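Local coordinates for protein FkbI (Streptomyces hygroscopicus, PDB 1R2J), which binds FAD and probably acts as an acyl-ACP dehydrogenase in making the methoxymalonyl extender unit of the polyketide immunosuppressant FK520, at residues A[16-20]-A[335-339]; A[43-49]-A[98-102]; A[174-180]-A[191-197]; A[243-247]-A[321-325]; A[301-305]-A[353-357]. One frame throughout, in Å; residues are numbered along the deposited sequence.

Interaction 1 (A[16-20]-A[335-339]); sequences AAEWD and RAYRD
A salt bridge forms the centre of this largely buried helix-helix contact: Arg338 NH2 donates to Asp20 OD2 over 2.7 Å, the carboxylate oxygen lying near the plane of the guanidinium at its edge. Asp20 adopts chi1 t and Arg338 the m,t,m conformation, so that two residues on well-separated backbones can meet. One water extends the bridge, donating to Asp20 OD1 (2.6 Å) and Asp339 OD1 (2.8 Å) and accepting from Arg338 NH1 (2.9 Å). Arg187 gives the Asp20 carboxylate a second salt bridge, and Glu334 does the same for Arg338. Arg335, also m,t,m, lays its aliphatic part along Asp20, with CD 3.4 Å from Asp20 CG, while its NE bonds to the carbonyl of Gly330. Ala16 CB rests over one face of that guanidinium, 3.6 Å from Arg335 NH2; a small methyl suits the narrow gap. Both segments are alpha-helical, crossing at 47° with axes 12.9 Å apart, and Asp20 and Arg335 have the nearest CA atoms, at 8.1 Å. Such spacing is too wide for close helix packing. Arg335 fills the gap by packing, while Arg338 and a water join the N-terminal and C-terminal domains through charge pairing, which demands particular partners and directions.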
# COMPACT_ATOMS: atom_id res chain seq x y z
N ALA A 16 -12.18 10.44 -8.70
CA ALA A 16 -12.05 9.39 -7.70
C ALA A 16 -13.38 8.70 -7.41
O ALA A 16 -13.45 7.47 -7.35
CB ALA A 16 -11.46 9.97 -6.41
N ALA A 17 -14.44 9.49 -7.25
CA ALA A 17 -15.76 8.94 -6.98
C ALA A 17 -16.19 7.90 -8.03
O ALA A 17 -16.59 6.78 -7.70
CB ALA A 17 -16.79 10.07 -6.91
N GLU A 18 -16.09 8.27 -9.30
CA GLU A 18 -16.47 7.38 -10.40
C GLU A 18 -15.56 6.16 -10.49
O GLU A 18 -16.02 5.05 -10.77
CB GLU A 18 -16.46 8.13 -11.73
CG GLU A 18 -17.18 7.42 -12.86
CD GLU A 18 -16.39 6.27 -13.46
OE1 GLU A 18 -15.21 6.49 -13.83
OE2 GLU A 18 -16.94 5.16 -13.57
N TRP A 19 -14.26 6.36 -10.28
CA TRP A 19 -13.33 5.23 -10.33
C TRP A 19 -13.69 4.25 -9.23
O TRP A 19 -13.66 3.04 -9.43
CB TRP A 19 -11.89 5.70 -10.13
CG TRP A 19 -11.35 6.51 -11.27
CD1 TRP A 19 -11.86 6.59 -12.54
CD2 TRP A 19 -10.16 7.32 -11.27
NE1 TRP A 19 -11.06 7.39 -13.32
CE2 TRP A 19 -10.01 7.85 -12.57
CE3 TRP A 19 -9.21 7.64 -10.29
CZ2 TRP A 19 -8.95 8.69 -12.92
CZ3 TRP A 19 -8.15 8.47 -10.64
CH2 TRP A 19 -8.03 8.99 -11.94
N ASP A 20 -14.06 4.79 -8.07
CA ASP A 20 -14.43 3.97 -6.92
C ASP A 20 -15.73 3.20 -7.11
O ASP A 20 -15.82 2.03 -6.74
CB ASP A 20 -14.54 4.86 -5.68
CG ASP A 20 -14.59 4.06 -4.39
OD1 ASP A 20 -13.59 3.39 -4.07
OD2 ASP A 20 -15.62 4.10 -3.69
N ARG A 335 -15.54 7.26 1.16
CA ARG A 335 -14.46 6.35 0.81
C ARG A 335 -13.42 6.22 1.93
O ARG A 335 -12.89 5.13 2.16
CB ARG A 335 -13.78 6.82 -0.48
CG ARG A 335 -14.67 6.74 -1.70
CD ARG A 335 -13.93 7.12 -2.98
NE ARG A 335 -13.75 8.56 -3.14
CZ ARG A 335 -12.64 9.23 -2.85
NH1 ARG A 335 -11.58 8.60 -2.37
NH2 ARG A 335 -12.58 10.54 -3.07
N ALA A 336 -13.12 7.33 2.60
CA ALA A 336 -12.15 7.30 3.69
C ALA A 336 -12.61 6.33 4.77
O ALA A 336 -11.82 5.56 5.32
CB ALA A 336 -12.00 8.70 4.30
N TYR A 337 -13.91 6.37 5.07
CA TYR A 337 -14.49 5.51 6.09
C TYR A 337 -14.23 4.03 5.78
O TYR A 337 -13.73 3.28 6.63
CB TYR A 337 -15.99 5.81 6.20
CG TYR A 337 -16.69 5.09 7.33
CD1 TYR A 337 -16.30 5.27 8.66
CD2 TYR A 337 -17.76 4.24 7.07
CE1 TYR A 337 -16.96 4.62 9.71
CE2 TYR A 337 -18.43 3.58 8.11
CZ TYR A 337 -18.02 3.78 9.42
OH TYR A 337 -18.67 3.12 10.44
N ARG A 338 -14.55 3.61 4.55
CA ARG A 338 -14.34 2.22 4.13
C ARG A 338 -12.86 1.89 3.92
O ARG A 338 -12.42 0.79 4.26
CB ARG A 338 -15.09 1.92 2.82
CG ARG A 338 -16.60 1.73 2.98
CD ARG A 338 -17.29 1.39 1.65
NE ARG A 338 -17.26 2.50 0.69
CZ ARG A 338 -16.42 2.59 -0.34
NH1 ARG A 338 -15.54 1.63 -0.59
NH2 ARG A 338 -16.46 3.67 -1.12
N ASP A 339 -12.11 2.83 3.35
CA ASP A 339 -10.70 2.60 3.07
C ASP A 339 -9.86 2.48 4.33
O ASP A 339 -9.02 1.60 4.42
CB ASP A 339 -10.12 3.71 2.18
CG ASP A 339 -10.77 3.78 0.80
OD1 ASP A 339 -11.45 2.81 0.40
OD2 ASP A 339 -10.60 4.81 0.11
O HOH W 1 -12.99 2.19 -1.85

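Interaction 2 (A[43-49]-A[98-102])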
# COMPACT_ATOMS: atom_id res chain seq x y z
N VAL A 43 13.07 4.75 -5.99
CA VAL A 43 14.04 4.01 -6.80
C VAL A 43 15.18 4.95 -7.21
O VAL A 43 14.95 6.08 -7.64
CB VAL A 43 13.37 3.41 -8.06
CG1 VAL A 43 14.42 2.86 -9.02
CG2 VAL A 43 12.43 2.29 -7.64
N ALA A 44 16.41 4.45 -7.05
CA ALA A 44 17.61 5.21 -7.37
C ALA A 44 17.63 5.68 -8.82
O ALA A 44 17.04 5.05 -9.70
CB ALA A 44 18.84 4.35 -7.08
N ALA A 45 18.30 6.80 -9.06
CA ALA A 45 18.39 7.37 -10.40
C ALA A 45 19.12 6.44 -11.37
O ALA A 45 18.84 6.43 -12.57
CB ALA A 45 19.10 8.72 -10.34
N GLU A 46 20.06 5.66 -10.84
CA GLU A 46 20.83 4.73 -11.65
C GLU A 46 19.94 3.75 -12.40
O GLU A 46 20.35 3.16 -13.40
CB GLU A 46 21.81 3.95 -10.76
CG GLU A 46 22.91 4.81 -10.16
CD GLU A 46 23.81 4.03 -9.22
OE1 GLU A 46 24.81 4.61 -8.75
OE2 GLU A 46 23.51 2.85 -8.96
N HIS A 47 18.71 3.57 -11.91
CA HIS A 47 17.78 2.65 -12.55
C HIS A 47 16.65 3.44 -13.19
O HIS A 47 15.60 2.90 -13.53
CB HIS A 47 17.23 1.66 -11.52
CG HIS A 47 18.29 0.86 -10.83
ND1 HIS A 47 19.01 -0.13 -11.47
CD2 HIS A 47 18.77 0.91 -9.57
CE1 HIS A 47 19.89 -0.64 -10.63
NE2 HIS A 47 19.77 -0.03 -9.47
N GLY A 48 16.88 4.74 -13.35
CA GLY A 48 15.88 5.59 -13.95
C GLY A 48 14.83 6.06 -12.96
O GLY A 48 13.79 6.59 -13.34
N GLY A 49 15.11 5.86 -11.67
CA GLY A 49 14.17 6.27 -10.65
C GLY A 49 14.34 7.73 -10.27
O GLY A 49 15.28 8.40 -10.72
N LEU A 98 14.13 -2.97 -11.90
CA LEU A 98 13.91 -1.60 -11.47
C LEU A 98 13.70 -0.62 -12.63
O LEU A 98 12.88 0.29 -12.53
CB LEU A 98 15.07 -1.14 -10.59
CG LEU A 98 15.15 -1.79 -9.20
CD1 LEU A 98 16.41 -1.34 -8.49
CD2 LEU A 98 13.93 -1.42 -8.37
N LYS A 99 14.41 -0.83 -13.74
CA LYS A 99 14.27 0.06 -14.89
C LYS A 99 12.90 -0.09 -15.53
O LYS A 99 12.33 0.87 -16.05
CB LYS A 99 15.36 -0.22 -15.92
CG LYS A 99 15.07 -1.42 -16.81
CD LYS A 99 14.57 -1.00 -18.20
CE LYS A 99 15.61 -0.19 -18.98
NZ LYS A 99 15.14 0.23 -20.33
N GLU A 100 12.36 -1.31 -15.50
CA GLU A 100 11.04 -1.54 -16.07
C GLU A 100 9.94 -0.92 -15.21
O GLU A 100 8.92 -0.48 -15.73
CB GLU A 100 10.79 -3.04 -16.24
CG GLU A 100 11.76 -3.72 -17.20
CD GLU A 100 11.27 -5.06 -17.68
OE1 GLU A 100 12.09 -5.85 -18.20
OE2 GLU A 100 10.05 -5.33 -17.54
N LEU A 101 10.16 -0.89 -13.90
CA LEU A 101 9.17 -0.33 -12.98
C LEU A 101 9.18 1.20 -12.99
O LEU A 101 8.44 1.84 -12.23
CB LEU A 101 9.42 -0.83 -11.55
CG LEU A 101 9.32 -2.34 -11.31
CD1 LEU A 101 9.57 -2.63 -9.84
CD2 LEU A 101 7.94 -2.84 -11.72
N THR A 102 10.02 1.77 -13.84
CA THR A 102 10.12 3.22 -13.94
C THR A 102 10.25 3.60 -15.45
O THR A 102 10.83 4.61 -15.78
CB THR A 102 11.36 3.73 -13.16
OG1 THR A 102 12.54 3.37 -13.87
CG2 THR A 102 11.39 3.17 -11.78
O HOH W 2 13.23 5.80 -16.44
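The branched Val43, which opens the loop segment, suits the space between Leu98 and Thr102: its CG2 lies 4.1 Å from Leu98 CD2, and its CG1 is 4.1 Å from Thr102 CG2. The chain then turns through a short 3-10 segment at Ala45 and Glu46, held by bonds from His47 N (3.1 Å) and Gly49 N (2.9 Å) to Ala44 O and from Gly48 N to Ala45 O (2.7 Å). At His47 the backbone comes closest to the helix end, its CA 5.0 Å from Lys99 CA. Leu98 CD1 sits over the imidazole face, 3.7 Å from the His47 ring centroid, in a CH-pi contact, while His47 O receives a CA-H...O contact from Lys99 CA at 3.4 Å. Thr102 OG1 has four carbonyls within weak reach of its one proton: His47 O (3.1 Å), Gly48 O (3.5 Å), Leu98 O (3.4 Å) and Lys99 O (3.3 Å). Gly48 has positive phi, where a side chain would jam against the preceding carbonyl, and a water links its O (3.2 Å) to Thr102 O (2.8 Å). A CB on Gly49 would strike Val43 O, so glycine is needed there as well. The contact fastens the loop between helices 27-35 and 54-67 to the C-terminal end of helix 91-100, within the N-terminal helical domain. Helix 69-88 packs alongside, its Ala82 touching Val43 and Gln86 touching Leu98.

Interaction 3 (A[174-180]-A[191-197]); sequences GVRVERV and HADLHLD. With FAD (flavin-adenine dinucleotide), chain B.
Where this antiparallel ladder approaches its flavin-side end, the backbones pinch together: Arg179 and Ala192 form a non-hydrogen-bonded pair with CA atoms only 3.7 Å apart, closer than in any other bridge. The small methyl of Ala192 suits this squeeze. Strands 175-179 and 192-196 run at 157°, their axes 4.3 Å apart. Val175 pairs with Leu196 and Val177 with Leu194 as non-hydrogen-bonded pairs; Arg176 with His195 and Glu178 with Asp193 are hydrogen-bonded. Arg176 N donates to His195 O (2.9 Å) and His195 N to Arg176 O (2.8 Å); Glu178 N reaches Asp193 O (2.9 Å) and Asp193 N reaches Glu178 O (2.6 Å). Asp197 N to Gly174 O (3.1 Å) and Val180 N to His191 O (3.0 Å) extend the ladder. Gly174, at positive phi, has no CB to collide with Asp197 O. On the face with Val175 and Val177, both p, Val175 CG2 meets Leu196 CD2 at 3.7 Å and Val177 CG2 meets Ala192 CB at 3.4 Å. On the other face Glu178 CB abuts the His195 ring edge, 3.6 Å from His195 NE2. His191, chi1 m, bonds through NE2 to Cys186 O and brings CE1 within 3.4 Å of FAD C7M. This strand pair belongs to the middle beta domain of the acyl-CoA dehydrogenase fold: main-chain bonds set its register, while van der Waals contact from His191 meets the flavin's methyl-bearing edge.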
# COMPACT_ATOMS: atom_id res chain seq x y z
N GLY A 174 0.04 -20.77 -17.46
CA GLY A 174 -0.19 -21.37 -16.16
C GLY A 174 -0.62 -20.40 -15.07
O GLY A 174 -1.02 -20.83 -13.99
N VAL A 175 -0.53 -19.10 -15.33
CA VAL A 175 -0.96 -18.13 -14.32
C VAL A 175 -2.33 -17.58 -14.64
O VAL A 175 -2.64 -17.25 -15.79
CB VAL A 175 0.03 -16.94 -14.18
CG1 VAL A 175 0.10 -16.17 -15.47
CG2 VAL A 175 -0.43 -16.02 -13.05
N ARG A 176 -3.16 -17.49 -13.61
CA ARG A 176 -4.50 -16.96 -13.74
C ARG A 176 -4.73 -15.94 -12.63
O ARG A 176 -4.64 -16.26 -11.44
CB ARG A 176 -5.54 -18.09 -13.64
CG ARG A 176 -5.50 -19.08 -14.80
CD ARG A 176 -5.80 -18.40 -16.14
NE ARG A 176 -5.80 -19.33 -17.27
CZ ARG A 176 -5.96 -18.97 -18.54
NH1 ARG A 176 -6.13 -17.69 -18.85
NH2 ARG A 176 -5.94 -19.88 -19.51
N VAL A 177 -4.99 -14.71 -13.03
CA VAL A 177 -5.25 -13.63 -12.09
C VAL A 177 -6.76 -13.41 -12.04
O VAL A 177 -7.35 -12.89 -12.99
CB VAL A 177 -4.54 -12.33 -12.55
CG1 VAL A 177 -4.78 -12.10 -14.02
CG2 VAL A 177 -5.06 -11.15 -11.74
N GLU A 178 -7.38 -13.82 -10.94
CA GLU A 178 -8.82 -13.67 -10.79
C GLU A 178 -9.12 -12.52 -9.83
O GLU A 178 -8.81 -12.58 -8.64
CB GLU A 178 -9.43 -14.98 -10.25
CG GLU A 178 -10.77 -15.35 -10.89
CD GLU A 178 -10.61 -16.12 -12.20
OE1 GLU A 178 -11.58 -16.14 -13.00
OE2 GLU A 178 -9.53 -16.70 -12.43
N ARG A 179 -9.71 -11.46 -10.37
CA ARG A 179 -10.03 -10.28 -9.58
C ARG A 179 -11.00 -10.57 -8.44
O ARG A 179 -11.93 -11.36 -8.60
CB ARG A 179 -10.63 -9.20 -10.49
CG ARG A 179 -9.75 -8.79 -11.67
CD ARG A 179 -10.50 -7.82 -12.58
NE ARG A 179 -9.72 -7.42 -13.75
CZ ARG A 179 -10.15 -6.60 -14.70
NH1 ARG A 179 -11.36 -6.07 -14.63
NH2 ARG A 179 -9.35 -6.30 -15.73
N VAL A 180 -10.77 -9.95 -7.29
CA VAL A 180 -11.67 -10.11 -6.16
C VAL A 180 -12.97 -9.48 -6.67
O VAL A 180 -12.97 -8.32 -7.07
CB VAL A 180 -11.16 -9.34 -4.92
CG1 VAL A 180 -12.11 -9.54 -3.74
CG2 VAL A 180 -9.77 -9.83 -4.56
N HIS A 191 -7.54 -5.57 -6.90
CA HIS A 191 -7.21 -6.73 -6.08
C HIS A 191 -7.55 -7.99 -6.86
O HIS A 191 -8.54 -8.03 -7.58
CB HIS A 191 -8.03 -6.73 -4.79
CG HIS A 191 -8.05 -5.41 -4.08
ND1 HIS A 191 -6.96 -4.92 -3.41
CD2 HIS A 191 -9.02 -4.47 -3.99
CE1 HIS A 191 -7.25 -3.72 -2.93
NE2 HIS A 191 -8.49 -3.42 -3.27
N ALA A 192 -6.73 -9.02 -6.73
CA ALA A 192 -7.01 -10.26 -7.44
C ALA A 192 -6.24 -11.42 -6.84
O ALA A 192 -5.14 -11.24 -6.33
CB ALA A 192 -6.66 -10.10 -8.91
N ASP A 193 -6.84 -12.61 -6.87
CA ASP A 193 -6.17 -13.79 -6.36
C ASP A 193 -5.29 -14.30 -7.49
O ASP A 193 -5.58 -14.07 -8.66
CB ASP A 193 -7.18 -14.88 -5.98
CG ASP A 193 -8.16 -14.44 -4.89
OD1 ASP A 193 -7.78 -13.59 -4.06
OD2 ASP A 193 -9.29 -14.96 -4.87
N LEU A 194 -4.21 -14.98 -7.13
CA LEU A 194 -3.29 -15.51 -8.13
C LEU A 194 -3.30 -17.04 -8.12
O LEU A 194 -3.07 -17.67 -7.09
CB LEU A 194 -1.86 -15.02 -7.85
CG LEU A 194 -1.66 -13.51 -7.69
CD1 LEU A 194 -0.19 -13.21 -7.44
CD2 LEU A 194 -2.16 -12.79 -8.93
N HIS A 195 -3.58 -17.63 -9.27
CA HIS A 195 -3.59 -19.08 -9.40
C HIS A 195 -2.34 -19.45 -10.18
O HIS A 195 -2.21 -19.12 -11.36
CB HIS A 195 -4.85 -19.53 -10.14
CG HIS A 195 -6.12 -19.04 -9.51
ND1 HIS A 195 -6.59 -19.52 -8.31
CD2 HIS A 195 -7.00 -18.09 -9.91
CE1 HIS A 195 -7.71 -18.90 -8.00
NE2 HIS A 195 -7.98 -18.02 -8.95
N LEU A 196 -1.41 -20.12 -9.51
CA LEU A 196 -0.16 -20.53 -10.13
C LEU A 196 -0.09 -22.05 -10.30
O LEU A 196 0.22 -22.77 -9.36
CB LEU A 196 1.02 -20.04 -9.29
CG LEU A 196 1.09 -18.54 -9.01
CD1 LEU A 196 2.23 -18.26 -8.05
CD2 LEU A 196 1.29 -17.77 -10.31
N ASP A 197 -0.36 -22.51 -11.52
CA ASP A 197 -0.33 -23.94 -11.83
C ASP A 197 0.93 -24.28 -12.64
O ASP A 197 0.97 -24.08 -13.85
CB ASP A 197 -1.60 -24.31 -12.61
CG ASP A 197 -1.60 -25.75 -13.09
OD1 ASP A 197 -1.17 -26.65 -12.32
OD2 ASP A 197 -2.03 -25.99 -14.23
PA FAD B . -6.61 -13.52 9.86
O1A FAD B . -5.23 -13.18 9.52
O2A FAD B . -7.55 -14.61 9.40
O5B FAD B . -7.51 -12.40 10.38
C5B FAD B . -7.43 -12.53 11.74
C4B FAD B . -8.15 -11.55 12.61
O4B FAD B . -7.61 -12.20 13.81
C3B FAD B . -7.46 -10.23 12.49
O3B FAD B . -8.29 -9.25 13.02
C2B FAD B . -6.24 -10.39 13.26
O2B FAD B . -5.57 -9.22 13.82
C1B FAD B . -6.61 -11.41 14.38
N9A FAD B . -5.49 -12.23 14.72
C8A FAD B . -4.83 -13.25 13.99
N7A FAD B . -3.82 -13.81 14.61
C5A FAD B . -3.77 -13.15 15.82
C6A FAD B . -2.93 -13.27 16.94
N6A FAD B . -1.92 -14.16 17.00
N1A FAD B . -3.15 -12.44 18.02
C2A FAD B . -4.16 -11.53 17.99
N3A FAD B . -5.05 -11.34 16.93
C4A FAD B . -4.73 -12.24 15.88
N1 FAD B . -1.91 -9.53 0.88
C2 FAD B . -0.78 -9.62 0.06
O2 FAD B . 0.03 -10.56 0.16
N3 FAD B . -0.56 -8.65 -0.90
C4 FAD B . -1.41 -7.53 -1.14
O4 FAD B . -1.11 -6.70 -2.05
C4X FAD B . -2.52 -7.47 -0.34
N5 FAD B . -3.42 -6.35 -0.59
C5X FAD B . -4.59 -6.26 0.19
C6 FAD B . -5.54 -5.21 0.01
C7 FAD B . -6.76 -5.10 0.74
C7M FAD B . -7.72 -3.94 0.46
C8 FAD B . -7.05 -6.10 1.70
C8M FAD B . -8.32 -6.12 2.53
C9 FAD B . -6.16 -7.12 1.94
C9A FAD B . -4.91 -7.22 1.22
N10 FAD B . -3.92 -8.32 1.43
C10 FAD B . -2.76 -8.46 0.67
C1' FAD B . -4.37 -9.09 2.51
C2' FAD B . -3.78 -8.53 3.93
O2' FAD B . -2.47 -9.17 3.91
C3' FAD B . -4.56 -9.21 4.92
O3' FAD B . -5.41 -8.23 5.57
C4' FAD B . -4.16 -10.05 6.15
O4' FAD B . -3.18 -11.05 6.04
C5' FAD B . -5.49 -10.62 6.32
O5' FAD B . -5.50 -11.95 6.75
P FAD B . -6.97 -12.64 6.77
O1P FAD B . -5.89 -13.48 6.55
O2P FAD B . -7.79 -13.96 6.86
O3P FAD B . -6.90 -13.10 8.32

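Interaction 4 (A[243-247]-A[321-325]); sequences AAVAH and VLASA
His247 lays one face of its imidazole over the side chain of Leu322, with the CG atoms of His247 and Leu322 4.1 Å apart. Its chi1 is t and chi2 64°, which carries the ring from the end of helix 219-248 across the terminus of helix 297-322. A flat ring suits this place: its face packs on Leu322 while its edge meets the main chain, His247 CD2 lying 3.3 Å from Val321 O. His247 NE2 lies 3.5 Å from Leu322 O, but the angle is too poor for a hydrogen bond. Ala325 CB, 3.7 Å from His247 CE1, closes in obliquely. One turn earlier on the alpha-helical segment 243-247, where His247 N bonds to Ala243 O at 3.1 Å, small residues allow a close approach: Ala244 and Val321 have the nearest CA atoms, at 6.0 Å. Ala244 CB is 4.1 Å from Val321 CG1, with Val321 at chi1 t. Leu322, m,p, brings CD1 to 3.8 Å from both Ala244 CA and Ala243 O. After Leu322 the helix stops: Ala323 takes phi 52° and psi -133°, and a 3-10 turn follows at Ser324 and Ala325. Helices 262-287 and 332-345 flank the contact through Leu271 and Val333. Far from the flavin, it joins two helices of the C-terminal bundle by shape and van der Waals contact, with no hydrogen bond between the segments.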
# COMPACT_ATOMS: atom_id res chain seq x y z
N ALA A 243 -12.22 18.12 4.47
CA ALA A 243 -13.63 18.02 4.11
C ALA A 243 -14.51 18.44 5.29
O ALA A 243 -15.51 19.12 5.12
CB ALA A 243 -13.98 16.58 3.68
N ALA A 244 -14.12 18.02 6.50
CA ALA A 244 -14.87 18.36 7.69
C ALA A 244 -14.81 19.87 7.95
O ALA A 244 -15.83 20.49 8.23
CB ALA A 244 -14.33 17.59 8.90
N VAL A 245 -13.62 20.45 7.86
CA VAL A 245 -13.50 21.88 8.09
C VAL A 245 -14.30 22.65 7.04
O VAL A 245 -15.00 23.60 7.37
CB VAL A 245 -12.02 22.34 8.06
CG1 VAL A 245 -11.25 21.69 9.20
CG2 VAL A 245 -11.38 21.95 6.74
N ALA A 246 -14.21 22.23 5.78
CA ALA A 246 -14.95 22.91 4.71
C ALA A 246 -16.45 22.91 5.01
O ALA A 246 -17.12 23.93 4.83
CB ALA A 246 -14.69 22.23 3.37
N HIS A 247 -16.96 21.78 5.48
CA HIS A 247 -18.38 21.68 5.81
C HIS A 247 -18.71 22.50 7.06
O HIS A 247 -19.74 23.17 7.13
CB HIS A 247 -18.76 20.21 6.04
CG HIS A 247 -20.23 19.95 6.11
ND1 HIS A 247 -21.08 20.16 5.04
CD2 HIS A 247 -21.01 19.45 7.11
CE1 HIS A 247 -22.31 19.81 5.37
NE2 HIS A 247 -22.29 19.37 6.62
N VAL A 321 -19.45 14.67 11.06
CA VAL A 321 -19.51 16.11 10.78
C VAL A 321 -20.31 16.40 9.51
O VAL A 321 -21.24 17.22 9.52
CB VAL A 321 -18.09 16.70 10.66
CG1 VAL A 321 -18.15 18.17 10.24
CG2 VAL A 321 -17.35 16.56 12.00
N LEU A 322 -19.94 15.73 8.42
CA LEU A 322 -20.65 15.94 7.17
C LEU A 322 -22.09 15.48 7.21
O LEU A 322 -22.93 15.98 6.47
CB LEU A 322 -19.92 15.25 6.01
CG LEU A 322 -18.87 16.19 5.40
CD1 LEU A 322 -17.63 16.22 6.29
CD2 LEU A 322 -18.53 15.71 4.01
N ALA A 323 -22.38 14.51 8.07
CA ALA A 323 -23.72 13.98 8.20
C ALA A 323 -24.32 13.55 6.85
O ALA A 323 -23.67 12.89 6.05
CB ALA A 323 -24.63 15.01 8.90
N SER A 324 -25.57 13.95 6.60
CA SER A 324 -26.24 13.57 5.36
C SER A 324 -25.49 14.00 4.11
O SER A 324 -25.59 13.35 3.08
CB SER A 324 -27.66 14.12 5.32
OG SER A 324 -27.67 15.51 5.05
N ALA A 325 -24.73 15.09 4.20
CA ALA A 325 -23.97 15.57 3.05
C ALA A 325 -22.84 14.61 2.64
O ALA A 325 -22.45 14.56 1.48
CB ALA A 325 -23.40 16.96 3.34

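Interaction 5 (A[301-305]-A[353-357])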
# COMPACT_ATOMS: atom_id res chain seq x y z
N ILE A 301 6.58 0.03 12.12
CA ILE A 301 5.39 -0.72 12.56
C ILE A 301 4.52 0.27 13.34
O ILE A 301 3.29 0.32 13.19
CB ILE A 301 5.78 -1.88 13.51
CG1 ILE A 301 6.51 -2.99 12.72
CG2 ILE A 301 4.54 -2.44 14.18
CD1 ILE A 301 7.24 -4.00 13.62
N LEU A 302 5.18 1.07 14.17
CA LEU A 302 4.51 2.07 14.99
C LEU A 302 3.75 3.08 14.12
O LEU A 302 2.59 3.38 14.39
CB LEU A 302 5.53 2.79 15.86
CG LEU A 302 5.02 3.96 16.69
CD1 LEU A 302 4.07 3.46 17.73
CD2 LEU A 302 6.20 4.66 17.34
N ALA A 303 4.41 3.57 13.07
CA ALA A 303 3.79 4.55 12.18
C ALA A 303 2.56 4.01 11.47
O ALA A 303 1.52 4.67 11.40
CB ALA A 303 4.80 5.04 11.16
N LYS A 304 2.68 2.80 10.93
CA LYS A 304 1.57 2.20 10.23
C LYS A 304 0.40 2.00 11.20
O LYS A 304 -0.73 2.37 10.90
CB LYS A 304 1.99 0.86 9.62
CG LYS A 304 0.89 0.16 8.82
CD LYS A 304 0.05 -0.76 9.69
CE LYS A 304 -1.28 -1.08 9.02
NZ LYS A 304 -2.26 -1.69 9.97
N HIS A 305 0.71 1.45 12.36
CA HIS A 305 -0.30 1.17 13.38
C HIS A 305 -1.09 2.41 13.81
O HIS A 305 -2.33 2.43 13.72
CB HIS A 305 0.37 0.52 14.61
CG HIS A 305 -0.58 0.16 15.70
ND1 HIS A 305 -1.66 -0.68 15.50
CD2 HIS A 305 -0.61 0.50 17.01
CE1 HIS A 305 -2.31 -0.84 16.65
NE2 HIS A 305 -1.69 -0.13 17.58
N CYS A 353 0.23 -5.64 15.17
CA CYS A 353 1.10 -4.51 15.48
C CYS A 353 1.26 -4.39 16.99
O CYS A 353 2.33 -4.07 17.49
CB CYS A 353 0.54 -3.21 14.90
SG CYS A 353 0.71 -3.09 13.11
N ARG A 354 0.18 -4.66 17.71
CA ARG A 354 0.24 -4.60 19.16
C ARG A 354 1.14 -5.71 19.69
O ARG A 354 1.96 -5.48 20.58
CB ARG A 354 -1.16 -4.68 19.78
CG ARG A 354 -1.95 -3.38 19.66
CD ARG A 354 -3.22 -3.34 20.51
NE ARG A 354 -3.64 -1.96 20.71
CZ ARG A 354 -4.33 -1.23 19.84
NH1 ARG A 354 -4.71 -1.75 18.68
NH2 ARG A 354 -4.59 0.03 20.11
N VAL A 355 1.03 -6.92 19.14
CA VAL A 355 1.90 -7.99 19.64
C VAL A 355 3.36 -7.67 19.32
O VAL A 355 4.23 -7.92 20.15
CB VAL A 355 1.54 -9.39 19.05
CG1 VAL A 355 0.05 -9.66 19.16
CG2 VAL A 355 2.02 -9.51 17.63
N MET A 356 3.62 -7.12 18.14
CA MET A 356 5.01 -6.82 17.79
C MET A 356 5.58 -5.66 18.61
O MET A 356 6.72 -5.73 19.07
CB MET A 356 5.14 -6.52 16.29
CG MET A 356 4.79 -7.71 15.40
SD MET A 356 5.17 -7.43 13.66
CE MET A 356 3.71 -6.57 13.12
N LEU A 357 4.79 -4.60 18.78
CA LEU A 357 5.27 -3.46 19.57
C LEU A 357 5.41 -3.85 21.04
O LEU A 357 6.25 -3.33 21.75
CB LEU A 357 4.31 -2.28 19.43
CG LEU A 357 4.29 -1.63 18.04
CD1 LEU A 357 3.11 -0.69 17.96
CD2 LEU A 357 5.60 -0.91 17.77
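His305 takes chi1 t and chi2 57°, directing its ring at the facing helix: ND1 is 3.4 Å from Cys353 CB and CD2 is 4.0 Å from Leu357 CD1. Arg354, extended after chi1 m (m,t,t), turns its guanidinium through a chi4 of 81°, so that one face lies over His305 CE1, with Arg354 NH1 3.3 Å from that atom; the same NH1 forms a salt bridge with Glu309. Ile301, m,t, divides its reach: CG2 lies 4.0 Å from both Cys353 SG and Leu357 CG, while CD1 is 4.0 Å from Met356 SD. The compact cysteine, at chi1 m, fits between Ile301 and His305, and Lys304 CD passes 4.2 Å from Cys353 SG. The lysine's NZ continues to the carbonyls of Met343 and Gly348, near the flavin site. Leu357, m,t, also meets Leu302, with CD2 4.2 Å from Leu302 CB. These two helix segments run nearly antiparallel, at 150° with axes 10.1 Å apart, in the C-terminal bundle, where Arg226 of helix 219-248 touches Ile301 and Met356, and Val281 of helix 262-287 touches Leu302.

In the fold
From the N terminus, helix 16-22 waits for a partner 315 residues later, so interaction 1 closes a very long loop and ties the first domain to the last. Within that span, interaction 2 closes the N-terminal helical domain upon itself, and interaction 3 then pairs two strands of the middle domain across a short connection. Interaction 4 follows in the C-terminal bundle, also wholly within the span of interaction 1. Interaction 5 opens before interaction 4 closes, and ends beyond interaction 1, so it crosses both. Interactions 4 and 5 use well-separated parts of helix 297-322, their centres about 31 Å apart, and bind it to helices 219-248 and 350-361.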